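Side-chain contacts in oligopeptide ABC transporter OppAIV (PDB 4GL8), which binds a peptide and probably serves as the solute-binding component of an ABC importer that takes up oligopeptides: residues A[332-335]-A[339-342]; A[344-349]-A[485-490]; A[425-430]-A[434-439]; A[441-446]-A[452-457]; A[498-503]-A[516-521]. All blocks are in the same frame, centred on the assembly; numbering follows the deposited sequence.

Along the chain, contact 1 closes before contact 2 opens, contacts 3 and 4 follow in turn between the two halves of contact 2, and contact 5 comes last. Contacts 1 to 4 form a connected cluster: contact 1 touches contacts 2 and 3, with centres about 13 Å and 11 Å away, while contact 4 meets contact 2 through D489 and contact 3 through the pair S439-N445. Helix 471-489 forms half of contact 2 and touches contacts 1, 3 and 4. Contact 5 stands on strand 492-504, its centre about 29 Å from that of contact 4, and touches contact 3. Contact 3 borders the bound peptide, so the cluster runs from the ligand site to the periphery.

Contact 1. Residues A[332-335]-A[339-342]; sequences RATP and DYSY
R332, T334 and P335 face Y340 and Y342 across two irregular pieces of one loop; the nearest CA atoms, those of P335 and S341, are 8.0 Å apart, so the join is made mainly by side chains. The R332 chain bends at chi2 (-90°) and again at chi3, which lays its guanidinium flat on the Y342 ring. The planes differ by 14° in this cation-pi stack and Y342 CE1 sits over the centre of the guanidinium, 3.5 Å from R332 CZ. Y340 is turned quite differently: its ring stands at 85° to the same guanidinium, and its CE2 lies 3.6 Å from R332 NH2. The loop joins strand 328-329 to helix 351-361 in this family 5 solute-binding fold, and it leans on helix 471-489. From that helix E482 forms a salt bridge with R332 NE and takes hydrogen bonds from both tyrosine hydroxyls, while D336 pairs with R332 NH1. T334 fixes the remaining end of the guanidinium. R332 NH2 donates to T334 OG1 at 2.9 Å, with the oxygen near the guanidinium plane, and T334 OG1 in turn donates to P335 O at 2.9 Å, from above the carbonyl plane. The same T334 OG1 rests at the edge of the Y340 ring, 3.3 Å from Y340 CE2.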
# COMPACT_ATOMS: atom_id res chain seq x y z
N ARG A 332 -15.71 -2.54 -9.04
CA ARG A 332 -14.38 -2.92 -9.51
C ARG A 332 -13.40 -3.18 -8.39
O ARG A 332 -13.49 -2.61 -7.30
CB ARG A 332 -13.77 -1.84 -10.44
CG ARG A 332 -14.48 -1.65 -11.80
CD ARG A 332 -13.94 -2.53 -12.91
NE ARG A 332 -12.51 -2.33 -13.04
CZ ARG A 332 -11.90 -1.37 -13.73
NH1 ARG A 332 -12.59 -0.51 -14.48
NH2 ARG A 332 -10.58 -1.28 -13.71
N ALA A 333 -12.43 -4.03 -8.71
CA ALA A 333 -11.33 -4.38 -7.81
C ALA A 333 -10.04 -3.58 -8.08
O ALA A 333 -9.12 -3.59 -7.27
CB ALA A 333 -11.04 -5.87 -7.94
N THR A 334 -9.94 -2.95 -9.24
CA THR A 334 -8.75 -2.18 -9.59
C THR A 334 -9.14 -0.77 -10.02
O THR A 334 -10.22 -0.57 -10.53
CB THR A 334 -7.98 -2.80 -10.78
OG1 THR A 334 -8.71 -2.56 -11.97
CG2 THR A 334 -7.81 -4.33 -10.62
N PRO A 335 -8.24 0.20 -9.82
CA PRO A 335 -8.43 1.46 -10.50
C PRO A 335 -8.22 1.25 -12.00
O PRO A 335 -7.78 0.17 -12.42
CB PRO A 335 -7.32 2.34 -9.94
CG PRO A 335 -6.76 1.62 -8.77
CD PRO A 335 -7.03 0.18 -8.99
N ASP A 339 -3.47 1.60 -19.88
CA ASP A 339 -3.65 0.37 -20.63
C ASP A 339 -4.69 -0.58 -20.03
O ASP A 339 -4.84 -1.67 -20.50
CB ASP A 339 -2.30 -0.36 -20.73
CG ASP A 339 -1.34 0.27 -21.77
OD1 ASP A 339 -1.81 0.91 -22.76
OD2 ASP A 339 -0.11 0.08 -21.58
N TYR A 340 -5.43 -0.15 -19.02
CA TYR A 340 -6.43 -1.00 -18.37
C TYR A 340 -7.61 -0.16 -17.87
O TYR A 340 -7.67 0.25 -16.73
CB TYR A 340 -5.80 -1.80 -17.22
CG TYR A 340 -6.71 -2.88 -16.69
CD1 TYR A 340 -6.88 -4.06 -17.40
CD2 TYR A 340 -7.41 -2.72 -15.49
CE1 TYR A 340 -7.72 -5.05 -16.95
CE2 TYR A 340 -8.27 -3.72 -15.03
CZ TYR A 340 -8.40 -4.89 -15.77
OH TYR A 340 -9.22 -5.89 -15.37
N SER A 341 -8.54 0.10 -18.75
CA SER A 341 -9.67 0.95 -18.42
C SER A 341 -10.86 0.56 -19.24
O SER A 341 -10.74 0.19 -20.40
CB SER A 341 -9.33 2.41 -18.68
OG SER A 341 -8.65 2.53 -19.90
N TYR A 342 -12.02 0.66 -18.62
CA TYR A 342 -13.27 0.21 -19.20
C TYR A 342 -14.40 0.52 -18.20
O TYR A 342 -14.16 0.81 -17.03
CB TYR A 342 -13.22 -1.30 -19.53
CG TYR A 342 -13.15 -2.24 -18.33
CD1 TYR A 342 -11.96 -2.49 -17.66
CD2 TYR A 342 -14.29 -2.90 -17.88
CE1 TYR A 342 -11.91 -3.38 -16.58
CE2 TYR A 342 -14.25 -3.78 -16.83
CZ TYR A 342 -13.08 -4.02 -16.16
OH TYR A 342 -13.11 -4.90 -15.10

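Contact 2. Residues A[344-349]-A[485-490]; sequences SNLSLF and IIERDF
L346 is the residue of segment 344-349 that reaches helix 471-489, and its two methyl groups lean mainly on different neighbours. The closer-packed side is apolar. L346 CD1 touches I486 CD1 at 3.8 Å and lies 4.0 Å from I486 CG1, the leucine and isoleucine crossing at about a right angle. I486 is buried, and its CG1 sits between the backbone N and the carbonyl carbon (chi1 76°) with CD1 extended beyond it, so the ethyl arm is held out to the leucine. On the looser side L346 CD2 lies against the stem of E487, 4.0 Å from E487 CD and 4.1 Å from E487 CG. E487 is an exposed residue, and it offers the leucine its aliphatic part and the carbon of its carboxylate. Both helical residues belong to the last turn, a wider pi-type one in which F490 N makes a weak bond to I485 O at 3.1 Å; F490 then leaves the helix with positive phi (44°). The loop has its own local order: F349 N donates to S347 OG at 3.3 Å, an ST turn just before helix 351-361. R331 links the two segments, one of its terminal nitrogens bonding S347 O and the other I486 O. With no hydrogen bond directly between the segments, the leucine contact supplies close but undirected van der Waals packing, and the polar tie comes from the arginine lying beside it.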
# COMPACT_ATOMS: atom_id res chain seq x y z
N SER A 344 -17.56 -0.93 -16.45
CA SER A 344 -18.40 -2.10 -16.17
C SER A 344 -19.86 -1.61 -16.10
O SER A 344 -20.13 -0.50 -15.63
CB SER A 344 -17.96 -2.83 -14.90
OG SER A 344 -18.09 -2.01 -13.75
N ASN A 345 -20.79 -2.43 -16.59
CA ASN A 345 -22.21 -2.10 -16.52
C ASN A 345 -22.83 -2.45 -15.16
O ASN A 345 -24.05 -2.46 -15.03
CB ASN A 345 -22.98 -2.83 -17.64
N LEU A 346 -22.00 -2.71 -14.16
CA LEU A 346 -22.43 -3.46 -12.97
C LEU A 346 -23.23 -2.63 -11.97
O LEU A 346 -22.90 -1.49 -11.68
CB LEU A 346 -21.22 -4.11 -12.27
CG LEU A 346 -20.45 -5.14 -13.10
CD1 LEU A 346 -19.15 -5.55 -12.43
CD2 LEU A 346 -21.30 -6.36 -13.40
N SER A 347 -24.26 -3.22 -11.41
CA SER A 347 -25.12 -2.49 -10.48
C SER A 347 -24.35 -2.10 -9.19
O SER A 347 -23.68 -2.90 -8.57
CB SER A 347 -26.38 -3.30 -10.16
OG SER A 347 -27.01 -2.77 -8.99
N LEU A 348 -24.46 -0.84 -8.79
CA LEU A 348 -23.78 -0.35 -7.60
C LEU A 348 -24.52 -0.70 -6.32
O LEU A 348 -23.97 -0.55 -5.24
CB LEU A 348 -23.57 1.15 -7.67
CG LEU A 348 -22.56 1.64 -8.71
CD1 LEU A 348 -22.39 3.15 -8.63
CD2 LEU A 348 -21.22 0.96 -8.49
N PHE A 349 -25.76 -1.18 -6.44
CA PHE A 349 -26.63 -1.34 -5.30
C PHE A 349 -27.92 -2.02 -5.73
O PHE A 349 -28.55 -1.55 -6.67
CB PHE A 349 -26.95 0.06 -4.72
CG PHE A 349 -27.99 0.08 -3.64
CD1 PHE A 349 -29.03 1.02 -3.68
CD2 PHE A 349 -27.95 -0.81 -2.61
CE1 PHE A 349 -29.99 1.05 -2.68
CE2 PHE A 349 -28.88 -0.79 -1.60
CZ PHE A 349 -29.92 0.13 -1.63
N ILE A 485 -13.63 -12.33 -9.76
CA ILE A 485 -13.77 -11.78 -8.39
C ILE A 485 -14.89 -10.73 -8.24
O ILE A 485 -15.58 -10.75 -7.23
CB ILE A 485 -12.45 -11.28 -7.80
CG1 ILE A 485 -11.89 -10.10 -8.59
CG2 ILE A 485 -11.47 -12.45 -7.73
CD1 ILE A 485 -10.49 -9.69 -8.16
N ILE A 486 -15.10 -9.85 -9.22
CA ILE A 486 -16.15 -8.82 -9.09
C ILE A 486 -17.59 -9.20 -9.50
O ILE A 486 -18.50 -8.56 -8.99
CB ILE A 486 -15.76 -7.44 -9.71
CG1 ILE A 486 -15.83 -7.42 -11.23
CG2 ILE A 486 -14.35 -7.03 -9.28
CD1 ILE A 486 -15.45 -6.07 -11.81
N GLU A 487 -17.79 -10.17 -10.41
CA GLU A 487 -19.16 -10.61 -10.82
C GLU A 487 -19.55 -12.04 -10.44
O GLU A 487 -20.71 -12.38 -10.58
CB GLU A 487 -19.38 -10.60 -12.35
CG GLU A 487 -18.68 -9.54 -13.17
CD GLU A 487 -19.13 -9.53 -14.66
OE1 GLU A 487 -18.40 -8.97 -15.49
OE2 GLU A 487 -20.21 -10.07 -15.02
N ARG A 488 -18.60 -12.88 -10.05
CA ARG A 488 -18.90 -14.29 -9.83
C ARG A 488 -18.63 -14.75 -8.41
O ARG A 488 -19.53 -15.22 -7.76
CB ARG A 488 -18.12 -15.18 -10.82
CG ARG A 488 -18.53 -16.65 -10.78
CD ARG A 488 -17.98 -17.46 -11.96
NE ARG A 488 -16.68 -18.06 -11.69
CZ ARG A 488 -15.76 -18.37 -12.62
NH1 ARG A 488 -14.60 -18.92 -12.25
NH2 ARG A 488 -15.98 -18.14 -13.93
N ASP A 489 -17.39 -14.66 -7.95
CA ASP A 489 -17.02 -15.22 -6.64
C ASP A 489 -17.24 -14.26 -5.46
O ASP A 489 -17.44 -14.74 -4.36
CB ASP A 489 -15.58 -15.74 -6.63
CG ASP A 489 -15.41 -17.06 -7.40
OD1 ASP A 489 -16.40 -17.59 -7.94
OD2 ASP A 489 -14.25 -17.56 -7.46
N PHE A 490 -17.20 -12.95 -5.68
CA PHE A 490 -17.33 -11.98 -4.61
C PHE A 490 -16.50 -12.33 -3.35
O PHE A 490 -17.05 -12.43 -2.25
CB PHE A 490 -18.81 -11.82 -4.21
CG PHE A 490 -19.68 -11.23 -5.30
CD1 PHE A 490 -19.94 -9.86 -5.34
CD2 PHE A 490 -20.21 -12.04 -6.29
CE1 PHE A 490 -20.73 -9.31 -6.34
CE2 PHE A 490 -20.99 -11.50 -7.30
CZ PHE A 490 -21.25 -10.12 -7.33

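Contact 3. Residues A[425-430]-A[434-439]; sequences SGWSGD and PMTFLS
Two N-H groups of segment 425-430 converge on the hydroxyl of T436. D430 N donates to T436 OG1 at 3.1 Å and nearly straight (168°), and W427 NE1 adds a weak bond to the same oxygen at 3.4 Å. T436 makes this possible by holding OG1 anti to its own backbone N (chi1 -176°), which presents the oxygen to both donors as strand 422-428 runs out. The aromatic part is a T-shaped pair. The five-membered ring of W427 points its edge at the face of F437, with the planes at 79°; W427 CD1 stands 3.6 Å from F437 CD2, offset toward the rim of the phenylalanine. Van der Waals contacts with the backbone complete the join: F437 CE2 lies 3.3 Å from W427 O, F437 CZ 3.6 Å from G429 N, and T436 CG2 3.6 Å from G429 CA. The glycine thus sits close against T436 and F437 of the short helix 435-438. The other face of the F437 ring packs on P335. The strand end also serves the ligand: W427 packs on the backbone of the bound peptide, S428 bonds it through its main chain, and D430 OD1 hydrogen-bonds the peptide backbone. Main-chain bonding from a strand end, joined by an aspartate on the peptide backbone, is as expected for the peptide site of an OppA-type receptor.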
# COMPACT_ATOMS: atom_id res chain seq x y z
N SER A 425 -10.97 -3.17 4.73
CA SER A 425 -9.76 -3.54 4.03
C SER A 425 -9.55 -2.57 2.88
O SER A 425 -10.04 -1.45 2.92
CB SER A 425 -9.91 -5.01 3.61
OG SER A 425 -8.74 -5.53 3.05
N GLY A 426 -8.88 -3.01 1.82
CA GLY A 426 -8.48 -2.11 0.76
C GLY A 426 -6.98 -2.18 0.55
O GLY A 426 -6.25 -2.80 1.34
N TRP A 427 -6.53 -1.51 -0.51
CA TRP A 427 -5.20 -1.71 -1.01
C TRP A 427 -4.78 -0.47 -1.70
O TRP A 427 -5.53 0.11 -2.44
CB TRP A 427 -5.20 -2.86 -2.00
CG TRP A 427 -3.85 -3.36 -2.39
CD1 TRP A 427 -3.28 -3.28 -3.63
CD2 TRP A 427 -2.91 -4.04 -1.55
NE1 TRP A 427 -2.04 -3.87 -3.62
CE2 TRP A 427 -1.80 -4.35 -2.35
CE3 TRP A 427 -2.92 -4.44 -0.22
CZ2 TRP A 427 -0.69 -5.05 -1.86
CZ3 TRP A 427 -1.81 -5.12 0.29
CH2 TRP A 427 -0.71 -5.42 -0.52
N SER A 428 -3.56 -0.07 -1.43
CA SER A 428 -2.94 1.00 -2.14
C SER A 428 -1.93 0.37 -3.09
O SER A 428 -1.09 -0.44 -2.66
CB SER A 428 -2.30 1.98 -1.14
OG SER A 428 -1.05 2.42 -1.60
N GLY A 429 -2.05 0.70 -4.37
CA GLY A 429 -1.18 0.21 -5.44
C GLY A 429 0.29 0.44 -5.16
O GLY A 429 0.70 1.52 -4.70
N ASP A 430 1.08 -0.59 -5.40
CA ASP A 430 2.51 -0.55 -5.16
C ASP A 430 3.25 -0.23 -6.44
O ASP A 430 4.44 0.02 -6.38
CB ASP A 430 2.97 -1.91 -4.62
CG ASP A 430 2.31 -2.28 -3.27
OD1 ASP A 430 2.15 -1.37 -2.40
OD2 ASP A 430 1.97 -3.47 -3.09
N PRO A 434 -2.53 -2.68 -13.14
CA PRO A 434 -3.59 -3.37 -12.42
C PRO A 434 -3.15 -4.65 -11.66
O PRO A 434 -3.83 -5.05 -10.72
CB PRO A 434 -4.58 -3.70 -13.53
CG PRO A 434 -3.74 -3.74 -14.76
CD PRO A 434 -2.84 -2.58 -14.57
N MET A 435 -2.04 -5.27 -12.04
CA MET A 435 -1.61 -6.47 -11.33
C MET A 435 -1.36 -6.28 -9.82
O MET A 435 -1.50 -7.25 -9.06
CB MET A 435 -0.38 -7.11 -11.98
CG MET A 435 0.04 -8.48 -11.43
SD MET A 435 -1.17 -9.85 -11.50
CE MET A 435 -1.42 -9.98 -13.24
N THR A 436 -1.02 -5.07 -9.38
CA THR A 436 -0.76 -4.85 -7.97
C THR A 436 -2.04 -5.15 -7.18
O THR A 436 -1.99 -5.74 -6.11
CB THR A 436 -0.22 -3.45 -7.64
OG1 THR A 436 0.08 -3.39 -6.24
CG2 THR A 436 -1.23 -2.39 -7.95
N PHE A 437 -3.19 -4.82 -7.76
CA PHE A 437 -4.48 -5.19 -7.16
C PHE A 437 -4.93 -6.63 -7.39
O PHE A 437 -5.43 -7.29 -6.48
CB PHE A 437 -5.53 -4.25 -7.69
CG PHE A 437 -5.39 -2.87 -7.17
CD1 PHE A 437 -4.62 -1.94 -7.86
CD2 PHE A 437 -5.97 -2.52 -5.96
CE1 PHE A 437 -4.44 -0.68 -7.33
CE2 PHE A 437 -5.82 -1.24 -5.45
CZ PHE A 437 -5.06 -0.33 -6.13
N LEU A 438 -4.79 -7.12 -8.61
CA LEU A 438 -5.32 -8.45 -8.91
C LEU A 438 -4.48 -9.54 -8.23
O LEU A 438 -4.98 -10.61 -7.86
CB LEU A 438 -5.38 -8.66 -10.41
CG LEU A 438 -6.32 -7.67 -11.08
CD1 LEU A 438 -6.22 -7.88 -12.58
CD2 LEU A 438 -7.75 -7.89 -10.58
N SER A 439 -3.22 -9.22 -7.99
CA SER A 439 -2.32 -10.12 -7.31
C SER A 439 -2.72 -10.54 -5.88
O SER A 439 -2.37 -11.64 -5.45
CB SER A 439 -0.95 -9.45 -7.22
OG SER A 439 -0.02 -10.47 -6.97

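Contact 4. Residues A[441-446]-A[452-457]; sequences FQTENT and GYSNSE
T443 keeps OG1 beside its backbone N (chi1 -64°), and S454 holds OG anti to its own N (chi1 180°); the two hydroxyls therefore come together at 2.7 Å, S454 OG donating to T443 OG1. T443 OG1 has a further hydrogen-bond partner in D459, on helix 456-466. One ordered water ties the backbones together nearby: it accepts from N455 N at 2.8 Å, lies 3.0 Å from F441 O, and makes a weak bond to T443 OG1. Deeper in, F441 O approaches the edge of the Y453 ring, 3.5 Å from Y453 CD2, while the methyl group T446 CG2 lies 3.3 Å from Y453 O. These residues form the loop that leads from helix 435-438 into helix 456-466, where N455 is the N-cap and its OD1 takes the backbone N-H of Y458. Y453 OH and N455 ND2 both bond D489 at the end of helix 471-489. Since S454 spends its proton on T443, and T443 in turn faces a carboxylate, T443 probably donates to D459, which would link the loop to helix 456-466 through a chain of hydroxyl bonds.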
# COMPACT_ATOMS: atom_id res chain seq x y z
N PHE A 441 -5.54 -11.25 -4.68
CA PHE A 441 -6.52 -12.34 -4.73
C PHE A 441 -5.96 -13.67 -5.31
O PHE A 441 -6.71 -14.66 -5.36
CB PHE A 441 -7.77 -11.86 -5.49
CG PHE A 441 -8.54 -10.79 -4.73
CD1 PHE A 441 -9.48 -11.14 -3.79
CD2 PHE A 441 -8.30 -9.46 -4.95
CE1 PHE A 441 -10.19 -10.18 -3.10
CE2 PHE A 441 -8.98 -8.50 -4.25
CZ PHE A 441 -9.91 -8.86 -3.31
N GLN A 442 -4.68 -13.72 -5.71
CA GLN A 442 -4.07 -15.01 -6.03
C GLN A 442 -3.99 -15.83 -4.76
O GLN A 442 -3.68 -15.29 -3.71
CB GLN A 442 -2.64 -14.90 -6.55
CG GLN A 442 -2.45 -14.24 -7.88
CD GLN A 442 -0.97 -14.01 -8.24
OE1 GLN A 442 -0.58 -12.92 -8.67
NE2 GLN A 442 -0.15 -15.02 -8.03
N THR A 443 -4.21 -17.13 -4.87
CA THR A 443 -4.30 -18.02 -3.70
C THR A 443 -3.23 -17.75 -2.66
O THR A 443 -3.52 -17.65 -1.48
CB THR A 443 -4.22 -19.51 -4.16
OG1 THR A 443 -5.37 -19.80 -4.97
CG2 THR A 443 -4.18 -20.49 -2.93
N GLU A 444 -2.00 -17.60 -3.11
CA GLU A 444 -0.86 -17.50 -2.18
C GLU A 444 -0.74 -16.16 -1.48
O GLU A 444 0.04 -16.06 -0.55
CB GLU A 444 0.47 -17.84 -2.89
CG GLU A 444 0.72 -17.09 -4.20
CD GLU A 444 -0.08 -17.62 -5.40
OE1 GLU A 444 -0.75 -18.68 -5.28
OE2 GLU A 444 -0.04 -17.00 -6.48
N ASN A 445 -1.50 -15.14 -1.91
CA ASN A 445 -1.34 -13.77 -1.36
C ASN A 445 -2.53 -13.24 -0.54
O ASN A 445 -2.59 -12.05 -0.23
CB ASN A 445 -1.04 -12.75 -2.47
CG ASN A 445 0.19 -13.08 -3.31
OD1 ASN A 445 1.25 -13.39 -2.79
ND2 ASN A 445 0.06 -12.96 -4.61
N THR A 446 -3.46 -14.12 -0.20
CA THR A 446 -4.76 -13.67 0.34
C THR A 446 -4.66 -13.16 1.78
O THR A 446 -5.64 -12.69 2.36
CB THR A 446 -5.78 -14.82 0.24
OG1 THR A 446 -5.28 -15.99 0.89
CG2 THR A 446 -6.02 -15.17 -1.23
N GLY A 452 -8.27 -17.12 2.72
CA GLY A 452 -8.68 -18.46 2.26
C GLY A 452 -9.33 -18.51 0.88
O GLY A 452 -9.84 -19.56 0.47
N TYR A 453 -9.34 -17.38 0.16
CA TYR A 453 -9.89 -17.40 -1.18
C TYR A 453 -8.91 -18.13 -2.08
O TYR A 453 -7.69 -17.93 -1.99
CB TYR A 453 -10.19 -16.00 -1.70
CG TYR A 453 -10.70 -16.00 -3.13
CD1 TYR A 453 -11.93 -16.53 -3.46
CD2 TYR A 453 -9.93 -15.46 -4.15
CE1 TYR A 453 -12.38 -16.53 -4.77
CE2 TYR A 453 -10.38 -15.44 -5.46
CZ TYR A 453 -11.60 -15.98 -5.77
OH TYR A 453 -12.02 -15.98 -7.09
N SER A 454 -9.45 -18.99 -2.94
CA SER A 454 -8.64 -19.71 -3.90
C SER A 454 -9.48 -20.17 -5.07
O SER A 454 -10.35 -21.00 -4.95
CB SER A 454 -7.97 -20.94 -3.26
OG SER A 454 -7.20 -21.61 -4.25
N ASN A 455 -9.20 -19.59 -6.21
CA ASN A 455 -9.86 -19.98 -7.43
C ASN A 455 -8.75 -20.25 -8.43
O ASN A 455 -8.02 -19.34 -8.85
CB ASN A 455 -10.79 -18.88 -7.90
CG ASN A 455 -11.49 -19.24 -9.18
OD1 ASN A 455 -10.85 -19.55 -10.16
ND2 ASN A 455 -12.79 -19.21 -9.18
N SER A 456 -8.58 -21.51 -8.78
CA SER A 456 -7.47 -21.90 -9.63
C SER A 456 -7.61 -21.34 -11.06
O SER A 456 -6.61 -21.02 -11.68
CB SER A 456 -7.30 -23.43 -9.62
OG SER A 456 -8.36 -24.02 -10.31
N GLU A 457 -8.83 -21.16 -11.56
CA GLU A 457 -9.00 -20.52 -12.85
C GLU A 457 -8.47 -19.07 -12.85
O GLU A 457 -7.75 -18.67 -13.77
CB GLU A 457 -10.46 -20.54 -13.33
CG GLU A 457 -10.66 -19.54 -14.47
CD GLU A 457 -12.04 -19.54 -15.12
OE1 GLU A 457 -13.06 -19.89 -14.47
OE2 GLU A 457 -12.10 -19.18 -16.32
O HOH W 1 -7.42 -17.43 -6.36

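Contact 5. Residues A[498-503]-A[516-521]; sequences TSSSYL and ISERFN
E518 reaches from an irregular loop to S500 and Y502 on strand 492-504 of the family 5 solute-binding fold, a long strand paired antiparallel with strand 280-285 and others. At E518 the backbone has positive phi (49°), and CB points toward the strand. Beyond it CG lies beside the backbone N, anti to the carbonyl carbon, and the chain then runs extended (chi2 -160°), bringing E518 CG to 3.6 Å from Y502 OH. E518 CD comes to 3.3 Å from the same oxygen. At the tip, E518 OE2 accepts from Y502 OH at a very short 2.4 Å, a length that is itself doubtful, from near the plane of the tyrosine ring; the carboxylate is turned 63° from that ring. E518 OE2 also takes a weak bond from S500 OG at 3.3 Å. S500 and Y502 are two residues apart and both point toward the loop. S500 OG has its stronger partner in K264. W512 meets Y502 edge-to-face. F520 completes the contact: the E518 carbonyl carbon lies over the centre of its ring, Y502 OH is at its edge, and F520 CZ stands 4.1 Å from Y502 CE1.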
# COMPACT_ATOMS: atom_id res chain seq x y z
N THR A 498 -10.54 5.14 -4.02
CA THR A 498 -10.38 6.15 -2.96
C THR A 498 -9.93 7.51 -3.49
O THR A 498 -9.21 7.58 -4.47
CB THR A 498 -9.34 5.63 -1.94
OG1 THR A 498 -9.95 4.62 -1.13
CG2 THR A 498 -8.78 6.76 -1.08
N SER A 499 -10.38 8.58 -2.83
CA SER A 499 -9.80 9.92 -2.96
C SER A 499 -9.33 10.37 -1.59
O SER A 499 -10.12 10.37 -0.67
CB SER A 499 -10.84 10.92 -3.46
OG SER A 499 -11.21 10.61 -4.80
N SER A 500 -8.08 10.78 -1.45
CA SER A 500 -7.58 11.19 -0.15
C SER A 500 -7.60 12.70 0.03
O SER A 500 -7.49 13.46 -0.91
CB SER A 500 -6.16 10.69 0.02
OG SER A 500 -6.16 9.33 0.43
N SER A 501 -7.70 13.12 1.28
CA SER A 501 -7.82 14.53 1.64
C SER A 501 -6.56 14.97 2.39
O SER A 501 -5.95 14.16 3.07
CB SER A 501 -9.06 14.73 2.52
OG SER A 501 -10.24 14.83 1.74
N TYR A 502 -6.15 16.22 2.22
CA TYR A 502 -4.95 16.73 2.92
C TYR A 502 -5.12 18.17 3.34
O TYR A 502 -5.82 18.95 2.65
CB TYR A 502 -3.70 16.66 2.03
CG TYR A 502 -3.51 15.37 1.27
CD1 TYR A 502 -2.55 14.43 1.69
CD2 TYR A 502 -4.27 15.10 0.13
CE1 TYR A 502 -2.38 13.25 1.00
CE2 TYR A 502 -4.09 13.92 -0.56
CZ TYR A 502 -3.15 13.00 -0.13
OH TYR A 502 -2.97 11.83 -0.83
N LEU A 503 -4.47 18.53 4.45
CA LEU A 503 -4.27 19.93 4.83
C LEU A 503 -2.78 20.18 4.83
O LEU A 503 -2.02 19.38 5.37
CB LEU A 503 -4.86 20.25 6.22
CG LEU A 503 -6.38 20.13 6.34
CD1 LEU A 503 -6.81 20.09 7.81
CD2 LEU A 503 -7.08 21.28 5.63
N ILE A 516 -0.93 10.65 -7.71
CA ILE A 516 -1.86 9.54 -7.85
C ILE A 516 -1.44 8.29 -7.05
O ILE A 516 -2.29 7.49 -6.69
CB ILE A 516 -2.13 9.23 -9.36
CG1 ILE A 516 -3.31 8.25 -9.49
CG2 ILE A 516 -0.90 8.65 -10.03
CD1 ILE A 516 -3.97 8.22 -10.86
N SER A 517 -0.16 8.17 -6.74
CA SER A 517 0.37 7.04 -6.00
C SER A 517 0.79 7.39 -4.57
O SER A 517 1.34 6.55 -3.88
CB SER A 517 1.59 6.47 -6.73
OG SER A 517 2.57 7.48 -6.90
N GLU A 518 0.52 8.62 -4.13
CA GLU A 518 0.99 9.13 -2.85
C GLU A 518 2.47 8.90 -2.63
O GLU A 518 2.89 8.51 -1.55
CB GLU A 518 0.15 8.54 -1.68
CG GLU A 518 -1.34 8.79 -1.80
CD GLU A 518 -2.07 8.65 -0.47
OE1 GLU A 518 -1.86 7.63 0.20
OE2 GLU A 518 -2.86 9.56 -0.09
N ARG A 519 3.28 9.11 -3.65
CA ARG A 519 4.73 8.97 -3.48
C ARG A 519 5.29 10.34 -3.19
O ARG A 519 5.43 11.16 -4.09
CB ARG A 519 5.36 8.38 -4.73
CG ARG A 519 5.31 6.86 -4.77
CD ARG A 519 5.77 6.35 -6.14
NE ARG A 519 5.68 4.90 -6.24
CZ ARG A 519 5.99 4.19 -7.33
NH1 ARG A 519 6.43 4.78 -8.44
NH2 ARG A 519 5.85 2.88 -7.31
N PHE A 520 5.55 10.62 -1.92
CA PHE A 520 6.02 11.94 -1.52
C PHE A 520 7.46 11.98 -1.11
O PHE A 520 7.93 11.11 -0.37
CB PHE A 520 5.18 12.48 -0.37
CG PHE A 520 3.72 12.48 -0.65
CD1 PHE A 520 3.22 13.10 -1.79
CD2 PHE A 520 2.84 11.84 0.21
CE1 PHE A 520 1.87 13.09 -2.06
CE2 PHE A 520 1.50 11.85 -0.07
CZ PHE A 520 1.01 12.47 -1.19
N ASN A 521 8.13 13.05 -1.55
CA ASN A 521 9.50 13.40 -1.15
C ASN A 521 9.47 14.71 -0.35
O ASN A 521 9.53 15.84 -0.91
CB ASN A 521 10.39 13.54 -2.38
CG ASN A 521 11.86 13.59 -2.04
OD1 ASN A 521 12.29 14.05 -0.95
ND2 ASN A 521 12.66 13.12 -2.97